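Local structure of putative cell wall hydrolase phosphatase-associated protein (Clostridioides difficile, 7CFL) at residues A[82-87]-A[129-134]; A[104-109]-A[120-125]; A[15-20]-A[50-55]; A[42-47]-A[97-102]; A[27-32]-A[113-118]. The protein acts as an autolysin whose NlpC/P60 catalytic domain, the part present here, is probably a cysteine endopeptidase that cleaves peptides of the cell wall. All coordinates share one frame; numbering follows the deposited sequence.

Contact 1: residues A[82-87]-A[129-134]; sequences VFFDTQ and SRYVNA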
# COMPACT_ATOMS: atom_id res chain seq x y z
N VAL A 82 0.21 1.20 -4.77
CA VAL A 82 1.40 1.97 -5.20
C VAL A 82 2.61 1.33 -4.54
O VAL A 82 2.51 0.94 -3.36
CB VAL A 82 1.26 3.47 -4.86
CG1 VAL A 82 0.33 4.16 -5.85
CG2 VAL A 82 0.89 3.71 -3.40
N PHE A 83 3.69 1.14 -5.28
CA PHE A 83 4.89 0.35 -4.86
C PHE A 83 6.15 1.23 -4.83
O PHE A 83 6.40 2.12 -5.66
CB PHE A 83 5.07 -0.86 -5.77
CG PHE A 83 3.87 -1.77 -5.79
CD1 PHE A 83 3.70 -2.65 -4.72
CD2 PHE A 83 2.84 -1.65 -6.71
CE1 PHE A 83 2.58 -3.46 -4.65
CE2 PHE A 83 1.71 -2.46 -6.63
CZ PHE A 83 1.57 -3.35 -5.58
N PHE A 84 7.03 0.96 -3.88
CA PHE A 84 8.28 1.72 -3.63
C PHE A 84 9.44 0.78 -3.37
O PHE A 84 9.23 -0.36 -2.92
CB PHE A 84 8.11 2.69 -2.47
CG PHE A 84 6.89 3.55 -2.58
CD1 PHE A 84 6.95 4.82 -3.14
CD2 PHE A 84 5.65 3.04 -2.23
CE1 PHE A 84 5.81 5.59 -3.24
CE2 PHE A 84 4.51 3.81 -2.34
CZ PHE A 84 4.59 5.07 -2.86
N ASP A 85 10.65 1.26 -3.64
CA ASP A 85 11.91 0.54 -3.30
C ASP A 85 12.50 1.12 -2.01
O ASP A 85 11.87 2.00 -1.39
CB ASP A 85 12.86 0.53 -4.51
CG ASP A 85 13.32 1.90 -5.00
OD1 ASP A 85 13.67 1.99 -6.19
OD2 ASP A 85 13.31 2.84 -4.19
N THR A 86 13.69 0.64 -1.61
CA THR A 86 14.45 1.07 -0.40
C THR A 86 15.53 2.08 -0.85
O THR A 86 15.96 1.99 -2.03
CB THR A 86 14.93 -0.17 0.38
OG1 THR A 86 13.76 -0.66 1.04
CG2 THR A 86 16.02 0.08 1.40
N GLN A 87 15.91 2.99 0.04
CA GLN A 87 16.61 4.28 -0.28
C GLN A 87 17.94 4.03 -1.01
O GLN A 87 18.06 4.49 -2.17
CB GLN A 87 16.83 5.16 0.96
CG GLN A 87 17.25 4.43 2.23
CD GLN A 87 16.13 4.28 3.24
OE1 GLN A 87 16.34 4.39 4.44
NE2 GLN A 87 14.92 4.03 2.75
N SER A 129 10.96 9.74 -4.99
CA SER A 129 12.17 9.16 -5.66
C SER A 129 12.18 7.62 -5.58
O SER A 129 12.85 6.99 -6.41
CB SER A 129 13.44 9.77 -5.10
OG SER A 129 13.67 9.35 -3.76
N ARG A 130 11.44 7.02 -4.63
CA ARG A 130 11.42 5.55 -4.40
C ARG A 130 10.25 4.88 -5.15
O ARG A 130 10.23 3.63 -5.23
CB ARG A 130 11.32 5.27 -2.90
CG ARG A 130 12.51 5.76 -2.10
CD ARG A 130 12.20 5.85 -0.62
NE ARG A 130 11.89 4.54 -0.09
CZ ARG A 130 10.93 4.26 0.80
NH1 ARG A 130 10.13 5.21 1.28
NH2 ARG A 130 10.76 3.01 1.20
N TYR A 131 9.34 5.67 -5.73
CA TYR A 131 8.17 5.16 -6.50
C TYR A 131 8.66 4.23 -7.61
O TYR A 131 9.54 4.64 -8.41
CB TYR A 131 7.34 6.31 -7.06
CG TYR A 131 6.13 5.87 -7.84
CD1 TYR A 131 4.87 5.89 -7.27
CD2 TYR A 131 6.23 5.46 -9.17
CE1 TYR A 131 3.75 5.45 -7.95
CE2 TYR A 131 5.12 5.01 -9.86
CZ TYR A 131 3.87 5.03 -9.26
OH TYR A 131 2.76 4.62 -9.94
N VAL A 132 8.06 3.03 -7.69
CA VAL A 132 8.41 2.01 -8.73
C VAL A 132 7.28 1.92 -9.76
O VAL A 132 7.56 2.18 -10.96
CB VAL A 132 8.76 0.64 -8.14
CG1 VAL A 132 8.95 -0.40 -9.25
CG2 VAL A 132 10.00 0.74 -7.26
N ASN A 133 6.09 1.53 -9.35
CA ASN A 133 4.95 1.20 -10.22
C ASN A 133 3.66 1.19 -9.41
O ASN A 133 3.68 1.43 -8.17
CB ASN A 133 5.16 -0.11 -10.98
CG ASN A 133 4.97 -1.39 -10.18
OD1 ASN A 133 5.02 -1.38 -8.96
ND2 ASN A 133 4.77 -2.49 -10.89
N ALA A 134 2.57 0.89 -10.09
CA ALA A 134 1.23 0.84 -9.51
C ALA A 134 0.45 -0.28 -10.18
O ALA A 134 0.75 -0.61 -11.33
CB ALA A 134 0.59 2.18 -9.65

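Contact 2: residues A[104-109]-A[120-125]; sequences GDMIHA and SNINSS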
# COMPACT_ATOMS: atom_id res chain seq x y z
N GLY A 104 -2.45 12.53 -4.04
CA GLY A 104 -1.11 12.02 -3.70
C GLY A 104 -1.08 11.16 -2.44
O GLY A 104 -0.04 10.54 -2.22
N ASP A 105 -2.16 11.15 -1.67
CA ASP A 105 -2.22 10.46 -0.36
C ASP A 105 -2.30 8.95 -0.57
O ASP A 105 -3.03 8.49 -1.47
CB ASP A 105 -3.38 11.00 0.47
CG ASP A 105 -3.11 12.33 1.15
OD1 ASP A 105 -1.93 12.71 1.27
OD2 ASP A 105 -4.07 12.99 1.53
N MET A 106 -1.59 8.17 0.25
CA MET A 106 -1.84 6.72 0.35
C MET A 106 -2.01 6.36 1.82
O MET A 106 -1.42 7.05 2.69
CB MET A 106 -0.69 5.89 -0.22
CG MET A 106 0.67 6.17 0.45
SD MET A 106 1.92 5.08 -0.17
CE MET A 106 3.37 5.68 0.67
N ILE A 107 -2.78 5.32 2.05
CA ILE A 107 -2.82 4.70 3.40
C ILE A 107 -1.90 3.48 3.38
O ILE A 107 -1.94 2.71 2.43
CB ILE A 107 -4.26 4.40 3.85
CG1 ILE A 107 -4.31 3.89 5.31
CG2 ILE A 107 -4.92 3.40 2.92
CD1 ILE A 107 -5.68 4.05 5.92
N HIS A 108 -1.17 3.23 4.48
CA HIS A 108 -0.17 2.14 4.50
C HIS A 108 0.22 1.83 5.93
O HIS A 108 0.04 2.68 6.82
CB HIS A 108 1.07 2.45 3.64
CG HIS A 108 1.85 3.65 4.05
ND1 HIS A 108 3.23 3.67 4.08
CD2 HIS A 108 1.46 4.86 4.50
CE1 HIS A 108 3.65 4.85 4.48
NE2 HIS A 108 2.58 5.60 4.74
N ALA A 109 0.87 0.70 6.08
CA ALA A 109 1.43 0.28 7.38
C ALA A 109 2.90 0.74 7.34
O ALA A 109 3.74 0.08 6.69
CB ALA A 109 1.30 -1.19 7.46
N SER A 120 0.35 9.00 4.18
CA SER A 120 1.56 9.70 3.68
C SER A 120 1.28 10.07 2.22
O SER A 120 0.34 9.48 1.64
CB SER A 120 2.80 8.88 3.77
OG SER A 120 2.96 8.32 5.06
N ASN A 121 2.05 11.02 1.70
CA ASN A 121 1.89 11.57 0.33
C ASN A 121 3.00 11.01 -0.57
O ASN A 121 4.19 11.20 -0.30
CB ASN A 121 1.82 13.09 0.38
CG ASN A 121 1.19 13.62 -0.88
OD1 ASN A 121 1.83 13.62 -1.92
ND2 ASN A 121 -0.09 13.97 -0.80
N ILE A 122 2.63 10.36 -1.66
CA ILE A 122 3.62 9.75 -2.61
C ILE A 122 4.46 10.86 -3.29
O ILE A 122 5.50 10.51 -3.86
CB ILE A 122 2.90 8.82 -3.61
CG1 ILE A 122 2.17 9.59 -4.71
CG2 ILE A 122 1.97 7.85 -2.87
CD1 ILE A 122 1.47 8.71 -5.71
N ASN A 123 4.06 12.14 -3.20
CA ASN A 123 4.76 13.28 -3.85
C ASN A 123 5.75 13.91 -2.87
O ASN A 123 6.56 14.77 -3.32
CB ASN A 123 3.80 14.34 -4.40
CG ASN A 123 2.85 13.76 -5.43
OD1 ASN A 123 3.29 13.12 -6.38
ND2 ASN A 123 1.56 14.02 -5.26
N SER A 124 5.73 13.51 -1.60
CA SER A 124 6.71 13.98 -0.58
C SER A 124 8.11 13.58 -1.05
O SER A 124 8.23 12.56 -1.77
CB SER A 124 6.40 13.41 0.77
OG SER A 124 6.79 12.06 0.80
N SER A 125 9.13 14.34 -0.67
CA SER A 125 10.54 14.11 -1.07
C SER A 125 10.92 12.66 -0.78
O SER A 125 11.54 12.03 -1.66
CB SER A 125 11.48 15.09 -0.42
OG SER A 125 11.49 14.96 1.00

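Contact 3: residues A[15-20]-A[50-55]; sequences DSVISF and KKSVGV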
# COMPACT_ATOMS: atom_id res chain seq x y z
N ASP A 15 -14.39 2.86 -2.73
CA ASP A 15 -14.95 3.52 -1.52
C ASP A 15 -14.92 2.53 -0.35
O ASP A 15 -14.54 2.96 0.76
CB ASP A 15 -16.38 4.04 -1.70
CG ASP A 15 -16.56 5.06 -2.81
OD1 ASP A 15 -15.57 5.63 -3.26
OD2 ASP A 15 -17.72 5.25 -3.24
N SER A 16 -15.27 1.25 -0.60
CA SER A 16 -15.25 0.18 0.44
C SER A 16 -13.81 -0.06 0.91
O SER A 16 -13.56 -0.11 2.15
CB SER A 16 -15.88 -1.10 -0.06
OG SER A 16 -15.82 -2.13 0.92
N VAL A 17 -12.88 -0.23 -0.03
CA VAL A 17 -11.43 -0.43 0.26
C VAL A 17 -10.96 0.71 1.16
O VAL A 17 -10.33 0.45 2.20
CB VAL A 17 -10.58 -0.50 -1.03
CG1 VAL A 17 -9.09 -0.43 -0.72
CG2 VAL A 17 -10.90 -1.75 -1.82
N ILE A 18 -11.16 1.96 0.74
CA ILE A 18 -10.58 3.12 1.46
C ILE A 18 -11.26 3.26 2.83
O ILE A 18 -10.53 3.42 3.83
CB ILE A 18 -10.61 4.38 0.58
CG1 ILE A 18 -9.70 4.15 -0.64
CG2 ILE A 18 -10.23 5.62 1.38
CD1 ILE A 18 -9.71 5.27 -1.63
N SER A 19 -12.59 3.20 2.91
CA SER A 19 -13.29 3.40 4.21
C SER A 19 -12.93 2.27 5.18
O SER A 19 -12.73 2.59 6.35
CB SER A 19 -14.77 3.56 4.06
OG SER A 19 -15.33 2.47 3.36
N PHE A 20 -12.79 1.03 4.72
CA PHE A 20 -12.37 -0.08 5.62
C PHE A 20 -10.94 0.18 6.10
O PHE A 20 -10.64 0.03 7.28
CB PHE A 20 -12.42 -1.42 4.90
CG PHE A 20 -12.00 -2.54 5.81
CD1 PHE A 20 -12.75 -2.84 6.93
CD2 PHE A 20 -10.78 -3.17 5.63
CE1 PHE A 20 -12.32 -3.84 7.79
CE2 PHE A 20 -10.34 -4.16 6.50
CZ PHE A 20 -11.12 -4.49 7.57
N LYS A 50 -8.90 -8.27 0.96
CA LYS A 50 -9.66 -9.52 1.22
C LYS A 50 -10.95 -9.18 2.00
O LYS A 50 -12.00 -9.75 1.66
CB LYS A 50 -8.78 -10.52 1.99
CG LYS A 50 -9.48 -11.79 2.45
CD LYS A 50 -8.58 -12.72 3.25
CE LYS A 50 -8.35 -12.26 4.68
NZ LYS A 50 -7.56 -13.25 5.46
N LYS A 51 -10.88 -8.29 2.99
CA LYS A 51 -11.97 -8.06 3.99
C LYS A 51 -12.99 -7.07 3.44
O LYS A 51 -14.19 -7.20 3.77
CB LYS A 51 -11.40 -7.57 5.31
CG LYS A 51 -10.73 -8.66 6.13
CD LYS A 51 -11.69 -9.57 6.90
CE LYS A 51 -11.22 -9.84 8.32
NZ LYS A 51 -12.09 -10.81 9.02
N SER A 52 -12.55 -6.09 2.65
CA SER A 52 -13.46 -5.03 2.17
C SER A 52 -14.34 -5.61 1.05
O SER A 52 -15.59 -5.59 1.19
CB SER A 52 -12.68 -3.82 1.73
OG SER A 52 -11.76 -4.15 0.72
N VAL A 53 -13.72 -6.15 0.02
CA VAL A 53 -14.36 -6.49 -1.28
C VAL A 53 -14.03 -7.92 -1.73
O VAL A 53 -14.53 -8.31 -2.79
CB VAL A 53 -14.00 -5.45 -2.36
CG1 VAL A 53 -14.59 -4.09 -2.01
CG2 VAL A 53 -12.50 -5.33 -2.60
N GLY A 54 -13.26 -8.71 -0.97
CA GLY A 54 -13.01 -10.13 -1.29
C GLY A 54 -12.10 -10.29 -2.50
O GLY A 54 -12.23 -11.28 -3.24
N VAL A 55 -11.17 -9.37 -2.67
CA VAL A 55 -10.12 -9.45 -3.72
C VAL A 55 -8.88 -10.05 -3.07
O VAL A 55 -8.45 -9.51 -2.00
CB VAL A 55 -9.86 -8.07 -4.31
CG1 VAL A 55 -8.50 -8.01 -4.99
CG2 VAL A 55 -11.00 -7.67 -5.23

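Contact 4: residues A[42-47]-A[97-102]; sequences SGFTQY and VGIYIG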
# COMPACT_ATOMS: atom_id res chain seq x y z
N SER A 42 2.57 -5.02 3.19
CA SER A 42 1.89 -5.94 2.26
C SER A 42 0.82 -6.76 2.99
O SER A 42 -0.18 -7.12 2.40
CB SER A 42 2.92 -6.83 1.61
OG SER A 42 3.66 -7.52 2.60
N GLY A 43 1.01 -7.05 4.28
CA GLY A 43 -0.04 -7.73 5.05
C GLY A 43 -1.27 -6.86 5.20
O GLY A 43 -2.40 -7.40 5.17
N PHE A 44 -1.06 -5.55 5.30
CA PHE A 44 -2.12 -4.52 5.39
C PHE A 44 -2.89 -4.50 4.09
O PHE A 44 -4.13 -4.58 4.08
CB PHE A 44 -1.51 -3.15 5.65
CG PHE A 44 -2.51 -2.03 5.69
CD1 PHE A 44 -3.45 -1.93 6.71
CD2 PHE A 44 -2.52 -1.07 4.69
CE1 PHE A 44 -4.37 -0.89 6.73
CE2 PHE A 44 -3.44 -0.04 4.71
CZ PHE A 44 -4.35 0.06 5.74
N THR A 45 -2.19 -4.33 2.98
CA THR A 45 -2.90 -4.29 1.68
C THR A 45 -3.63 -5.61 1.42
O THR A 45 -4.81 -5.56 1.05
CB THR A 45 -1.98 -3.88 0.53
OG1 THR A 45 -0.89 -4.79 0.41
CG2 THR A 45 -1.47 -2.48 0.72
N GLN A 46 -2.99 -6.77 1.65
CA GLN A 46 -3.70 -8.07 1.49
C GLN A 46 -4.97 -8.07 2.34
O GLN A 46 -6.01 -8.52 1.84
CB GLN A 46 -2.79 -9.26 1.81
CG GLN A 46 -3.33 -10.56 1.25
CD GLN A 46 -2.52 -11.74 1.72
OE1 GLN A 46 -2.38 -11.95 2.94
NE2 GLN A 46 -2.07 -12.55 0.79
N TYR A 47 -4.87 -7.79 3.65
CA TYR A 47 -6.00 -7.89 4.58
C TYR A 47 -7.14 -6.95 4.17
O TYR A 47 -8.35 -7.35 4.12
CB TYR A 47 -5.51 -7.56 5.98
CG TYR A 47 -6.59 -7.62 7.04
CD1 TYR A 47 -6.99 -8.83 7.61
CD2 TYR A 47 -7.17 -6.46 7.50
CE1 TYR A 47 -7.97 -8.86 8.59
CE2 TYR A 47 -8.15 -6.47 8.48
CZ TYR A 47 -8.53 -7.67 9.04
OH TYR A 47 -9.48 -7.66 10.02
N VAL A 97 4.51 -0.96 -0.08
CA VAL A 97 3.22 -0.83 -0.82
C VAL A 97 2.26 -0.05 0.07
O VAL A 97 2.24 -0.28 1.31
CB VAL A 97 2.63 -2.20 -1.20
CG1 VAL A 97 2.38 -3.12 -0.00
CG2 VAL A 97 1.35 -2.09 -1.98
N GLY A 98 1.43 0.75 -0.56
CA GLY A 98 0.32 1.50 0.04
C GLY A 98 -0.88 1.46 -0.87
O GLY A 98 -0.74 0.99 -2.03
N ILE A 99 -2.02 1.90 -0.37
CA ILE A 99 -3.30 1.98 -1.13
C ILE A 99 -3.50 3.44 -1.45
O ILE A 99 -3.57 4.26 -0.55
CB ILE A 99 -4.50 1.40 -0.36
CG1 ILE A 99 -4.25 -0.06 0.04
CG2 ILE A 99 -5.79 1.57 -1.13
CD1 ILE A 99 -5.28 -0.63 1.00
N TYR A 100 -3.51 3.77 -2.73
CA TYR A 100 -3.78 5.16 -3.14
C TYR A 100 -5.20 5.60 -2.76
O TYR A 100 -6.21 4.86 -3.02
CB TYR A 100 -3.48 5.28 -4.63
CG TYR A 100 -3.46 6.71 -5.09
CD1 TYR A 100 -2.38 7.52 -4.79
CD2 TYR A 100 -4.54 7.28 -5.77
CE1 TYR A 100 -2.31 8.84 -5.24
CE2 TYR A 100 -4.50 8.60 -6.18
CZ TYR A 100 -3.40 9.39 -5.89
OH TYR A 100 -3.35 10.71 -6.26
N ILE A 101 -5.31 6.83 -2.23
CA ILE A 101 -6.62 7.42 -1.83
C ILE A 101 -6.92 8.60 -2.75
O ILE A 101 -8.01 8.61 -3.40
CB ILE A 101 -6.73 7.64 -0.30
CG1 ILE A 101 -5.72 8.60 0.34
CG2 ILE A 101 -6.61 6.28 0.37
CD1 ILE A 101 -5.68 8.50 1.86
N GLY A 102 -5.98 9.50 -2.93
CA GLY A 102 -6.16 10.59 -3.89
C GLY A 102 -5.42 11.81 -3.42
O GLY A 102 -5.03 11.83 -2.23

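Contact 5: residues A[27-32]-A[113-118]; sequences KPYVWG and SSKKVT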
# COMPACT_ATOMS: atom_id res chain seq x y z
N LYS A 27 -3.19 1.38 13.87
CA LYS A 27 -2.91 -0.04 14.27
C LYS A 27 -1.43 -0.28 14.07
O LYS A 27 -0.84 0.23 13.12
CB LYS A 27 -3.80 -1.02 13.52
CG LYS A 27 -5.29 -0.90 13.86
CD LYS A 27 -6.06 -2.16 13.74
CE LYS A 27 -6.38 -2.77 15.08
NZ LYS A 27 -7.46 -2.02 15.77
N PRO A 28 -0.74 -1.00 14.98
CA PRO A 28 0.72 -1.06 14.96
C PRO A 28 1.34 -1.85 13.80
O PRO A 28 0.74 -2.82 13.34
CB PRO A 28 1.06 -1.75 16.30
CG PRO A 28 -0.14 -2.62 16.53
CD PRO A 28 -1.31 -1.76 16.11
N TYR A 29 2.55 -1.44 13.39
CA TYR A 29 3.42 -2.17 12.43
C TYR A 29 4.13 -3.30 13.18
O TYR A 29 4.79 -3.04 14.22
CB TYR A 29 4.47 -1.28 11.77
CG TYR A 29 5.31 -2.00 10.74
CD1 TYR A 29 6.40 -2.77 11.11
CD2 TYR A 29 5.01 -1.93 9.38
CE1 TYR A 29 7.15 -3.47 10.17
CE2 TYR A 29 5.75 -2.62 8.43
CZ TYR A 29 6.85 -3.37 8.82
OH TYR A 29 7.60 -4.04 7.90
N VAL A 30 3.98 -4.53 12.67
CA VAL A 30 4.73 -5.73 13.10
C VAL A 30 5.11 -6.49 11.83
O VAL A 30 4.21 -6.98 11.15
CB VAL A 30 3.89 -6.58 14.07
CG1 VAL A 30 4.55 -7.93 14.34
CG2 VAL A 30 3.62 -5.84 15.39
N TRP A 31 6.42 -6.59 11.53
CA TRP A 31 6.92 -7.41 10.40
C TRP A 31 6.31 -8.82 10.42
O TRP A 31 6.32 -9.47 11.51
CB TRP A 31 8.46 -7.44 10.29
CG TRP A 31 8.88 -7.89 8.93
CD1 TRP A 31 9.09 -7.09 7.84
CD2 TRP A 31 8.95 -9.24 8.46
NE1 TRP A 31 9.39 -7.87 6.76
CE2 TRP A 31 9.27 -9.19 7.09
CE3 TRP A 31 8.77 -10.49 9.06
CZ2 TRP A 31 9.48 -10.34 6.34
CZ3 TRP A 31 8.96 -11.63 8.30
CH2 TRP A 31 9.29 -11.55 6.96
N GLY A 32 5.77 -9.25 9.28
CA GLY A 32 5.18 -10.58 9.07
C GLY A 32 3.70 -10.67 9.42
O GLY A 32 3.11 -11.73 9.09
N SER A 113 9.04 6.23 11.27
CA SER A 113 9.02 6.67 12.69
C SER A 113 7.69 6.30 13.37
O SER A 113 7.73 6.00 14.58
CB SER A 113 9.32 8.14 12.83
OG SER A 113 8.40 8.92 12.07
N SER A 114 6.57 6.30 12.63
CA SER A 114 5.20 6.17 13.23
C SER A 114 4.85 4.72 13.56
O SER A 114 4.01 4.51 14.48
CB SER A 114 4.15 6.83 12.37
OG SER A 114 4.30 8.23 12.43
N LYS A 115 5.45 3.74 12.87
CA LYS A 115 5.29 2.29 13.14
C LYS A 115 3.81 1.95 13.34
O LYS A 115 3.44 1.24 14.30
CB LYS A 115 6.14 1.91 14.36
CG LYS A 115 7.63 1.83 14.07
CD LYS A 115 7.93 0.90 12.92
CE LYS A 115 9.31 0.28 12.96
NZ LYS A 115 9.21 -1.19 12.78
N LYS A 116 2.96 2.47 12.47
CA LYS A 116 1.50 2.24 12.55
C LYS A 116 0.89 2.53 11.18
O LYS A 116 1.53 3.24 10.40
CB LYS A 116 0.87 3.15 13.62
CG LYS A 116 1.01 4.64 13.36
CD LYS A 116 0.52 5.57 14.47
CE LYS A 116 0.91 5.13 15.86
NZ LYS A 116 0.71 6.21 16.85
N VAL A 117 -0.31 2.02 10.95
CA VAL A 117 -1.15 2.39 9.77
C VAL A 117 -1.37 3.90 9.83
O VAL A 117 -1.89 4.45 10.86
CB VAL A 117 -2.47 1.62 9.74
CG1 VAL A 117 -3.35 2.07 8.58
CG2 VAL A 117 -2.27 0.12 9.71
N THR A 118 -1.01 4.58 8.74
CA THR A 118 -0.99 6.05 8.70
C THR A 118 -1.21 6.45 7.25
O THR A 118 -1.28 5.56 6.37
CB THR A 118 0.32 6.65 9.24
OG1 THR A 118 0.13 8.05 9.40
CG2 THR A 118 1.52 6.42 8.35

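Contact 1: residues A[82-87]-A[129-134]
R130 and D85 meet just past the paired parts of two antiparallel neighbours, strands 81-84 and 131-136, in the central sheet of the NlpC/P60 fold. The R130 carbonyl O accepts the D85 N-H at 2.9 Å and also takes a CA-H contact from F84. The arginine side chain then doubles back on the same residue: with chi3 at 63° its chain bends, and R130 NE donates to D85 O at 2.9 Å. That bond is far from straight, with D85 O tilted out of the guanidinium plane, and NH2 adds a weak second bond, so the backbone of D85 is bonded through N to the R130 carbonyl and through O to the arginine side chain. The D85 carboxylate instead rests beside the aliphatic base, OD2 lying 3.4 Å from R130 CB, while Y126 supplies a cation-pi partner to the guanidinium. At Y131 the ring turns its edge to the face of F84 in an offset edge-to-face pair, planes 89° apart and centroids 6.0 Å apart; V82 CG1 approaches the Y131 edge at CE1, 4.2 Å away. V132 N binds F83 O at 2.8 Å, and its CG2 packs against the backbone around D85 N. N133 O receives the F83 N-H, and the N133 amide stands at 55° to the F83 ring. Its OD1, which is hydrogen-bonded to S65 OG, sits 3.1 Å from F83 CD2. A134 ends the segment on the same face as V82, its CB 4.3 Å from V82 CG1.

Contact 2: residues A[104-109]-A[120-125]
D105 and N121 face each other as a non-hydrogen-bonded pair, CA to CA 4.3 Å, on antiparallel strands 105-110 and 118-121. Beside them M106 and S120 form a hydrogen-bonded pair, M106 N reaching S120 O at 2.7 Å and S120 N returning to M106 O. Past the strand end I122 N closes on G104 O at 2.7 Å, where the chain enters a type I turn from N121 to S124. The N121 side chain makes three bonds: OD1 accepts from N123 N in an Asx turn, and ND2 binds N103 O and donates to D105 OD1 at 3.0 Å. This last bond comes down on the carboxylate from above its plane, the two flat groups standing 77° apart. On the other face M106 takes chi1 57°, which sets CG between the backbone N and the carbonyl carbon, and the chain runs on extended. Its SD packs 3.9 Å from I122 CG2, and its CE lies over the centre of the H108 ring. In the plane of that imidazole, at its edge, H108 NE2 shares a hydrogen bond with S120 OG at 2.8 Å. H108 ND1 is bonded to H96 NE2 on the next strand. Both imidazole nitrogens thus have partners that fix the ring's rotation, an arrangement consistent with the Cys-His-polar triad of NlpC/P60 peptidases, whose third residue is often histidine.

Contact 3: residues A[15-20]-A[50-55]
F20 reaches from helix 13-22 to the C-terminal part of helix 41-53, passing S52 and ending beside K51. Its CB lies 4.0 Å from S52 CB. A chi1 of -180° puts CG anti to the backbone N. The far end of the ring does the rest of the touching: CE2 and CZ each come to 3.8 Å from K51 CB. F20 and K51 cross at a slant, and K51, bent at chi2 and chi3, leads its ammonium end away, so only the base of the lysine is used. F20 CZ also meets the Y47 ring one turn earlier on the same helix as K51. One turn back along helix 13-22, V17 stands nearest S52, with the two CA atoms 5.4 Å apart. V17 CG2 touches S52 OG at 3.6 Å and V53 CG2 at 4.0 Å, the two valines crossing at about a right angle. S52 OG is bonded to V48 O within its own helix, and the V17 methyl packs against this hydroxyl. S16 finishes the row, its OG 3.7 Å from V53 CG1. The interface lies near the surface and is made of small side chains with one aromatic at its end. V17 and V53 both lean on the C-terminal residue L138, V17 also packs on V48, M49 and I99, and I18 touches I101, which places helix 13-22 beside helix 41-53 and against strand 96-102.

Contact 4: residues A[42-47]-A[97-102]
S42 meets V97 where helix 41-53 begins to run over strand 96-102: V97 CG1 lies 3.6 Å from S42 CA. The serine hydroxyl serves elsewhere, hydrogen-bonding a bound citrate, probably from the crystallisation liquor. F44 lies farther along the strand, and its CE2 comes 4.2 Å from I99 CD1, the two side chains crossing at about a right angle. T45 touches both V97 and I99. Its chi1 of 59° leaves CG2 anti to the carbonyl carbon, and this methyl meets I99 CG1 at 3.7 Å, the T45 and I99 side chains running antiparallel alongside one another. Against V97 the threonine comes tip to tip, T45 CG2 to V97 CG2 at 3.9 Å and T45 OG1 to V97 CG1 at 3.7 Å. Q64 binds two polar atoms of this buried contact, OE1 to T45 OG1 and NE2 to S42 O. No hydrogen bond crosses the interface. The axes of 42-47 and 97-102 run at 40°, 7.8 Å apart at their closest, with T45 and I99 also resting on L81 of strand 81-84. F44 extends the packing to I107 and A109 of strand 105-110 and to A21 of helix 13-22, so that helix 41-53 lies over the central antiparallel sheet.

Contact 5: residues A[27-32]-A[113-118]
V117 N donates to K27 O at 2.9 Å, lying in the plane of the carbonyl, and two residues along Y29 N donates to K115 O at 3.0 Å. Together these bonds bridge the backbones of P28 and K116, a single beta bridge that ties two surface loops of the NlpC/P60 domain: the one between helices 13-22 and 41-53, and the one between strands 105-110 and 118-121. The bonds differ in shape. Y29 N stands well above the plane of the K115 carbonyl, 61° out of it, although its N-H points almost straight at the oxygen. K27 O takes a further CA-H contact from K116, whose CA is 3.1 Å away, and K116 CB lies 3.4 Å from the same oxygen. Around this frame the packing is light. Y29 carries its CG anti to the backbone N (chi1 -177°), and CB rests 3.7 Å from K115 C. The lysine chain, bent at chi2 and chi4, crosses the tyrosine at a slant and brings NZ to 3.6 Å from Y29 CD1. Farther out, Y29 OH and W31 NE1 both hydrogen-bond a citrate, probably from the crystallisation liquor, which may mark a pocket on this surface. Behind the bridge the chain turns a corner at V117, whose side chain packs inward on I107 of strand 105-110, and its CG2 lies 3.7 Å from K27 O.

Contacts 1, 2 and 4 share the central antiparallel sheet. Strand 96-102 lies between 81-84 and 105-110, bonded to both: V82 N to G98 O and I107 N to I99 O, each 2.9 Å and probable hydrogen bonds. M106 SD joins contacts 1 and 2, 3.6 Å from F84 CE2. Contacts 3 and 4 use one helix, 41-53. Contacts 2 and 5 meet where H108 O and T118 N are 2.9 Å apart, a probable hydrogen bond; contact 5 meets contact 4 at V117 CG1 and F44 CZ, 3.6 Å apart. Citrate is hydrogen-bonded by S42 in contact 4 and by Y29 and W31 in contact 5, which may mark a pocket between them; H108 probably belongs to the active site.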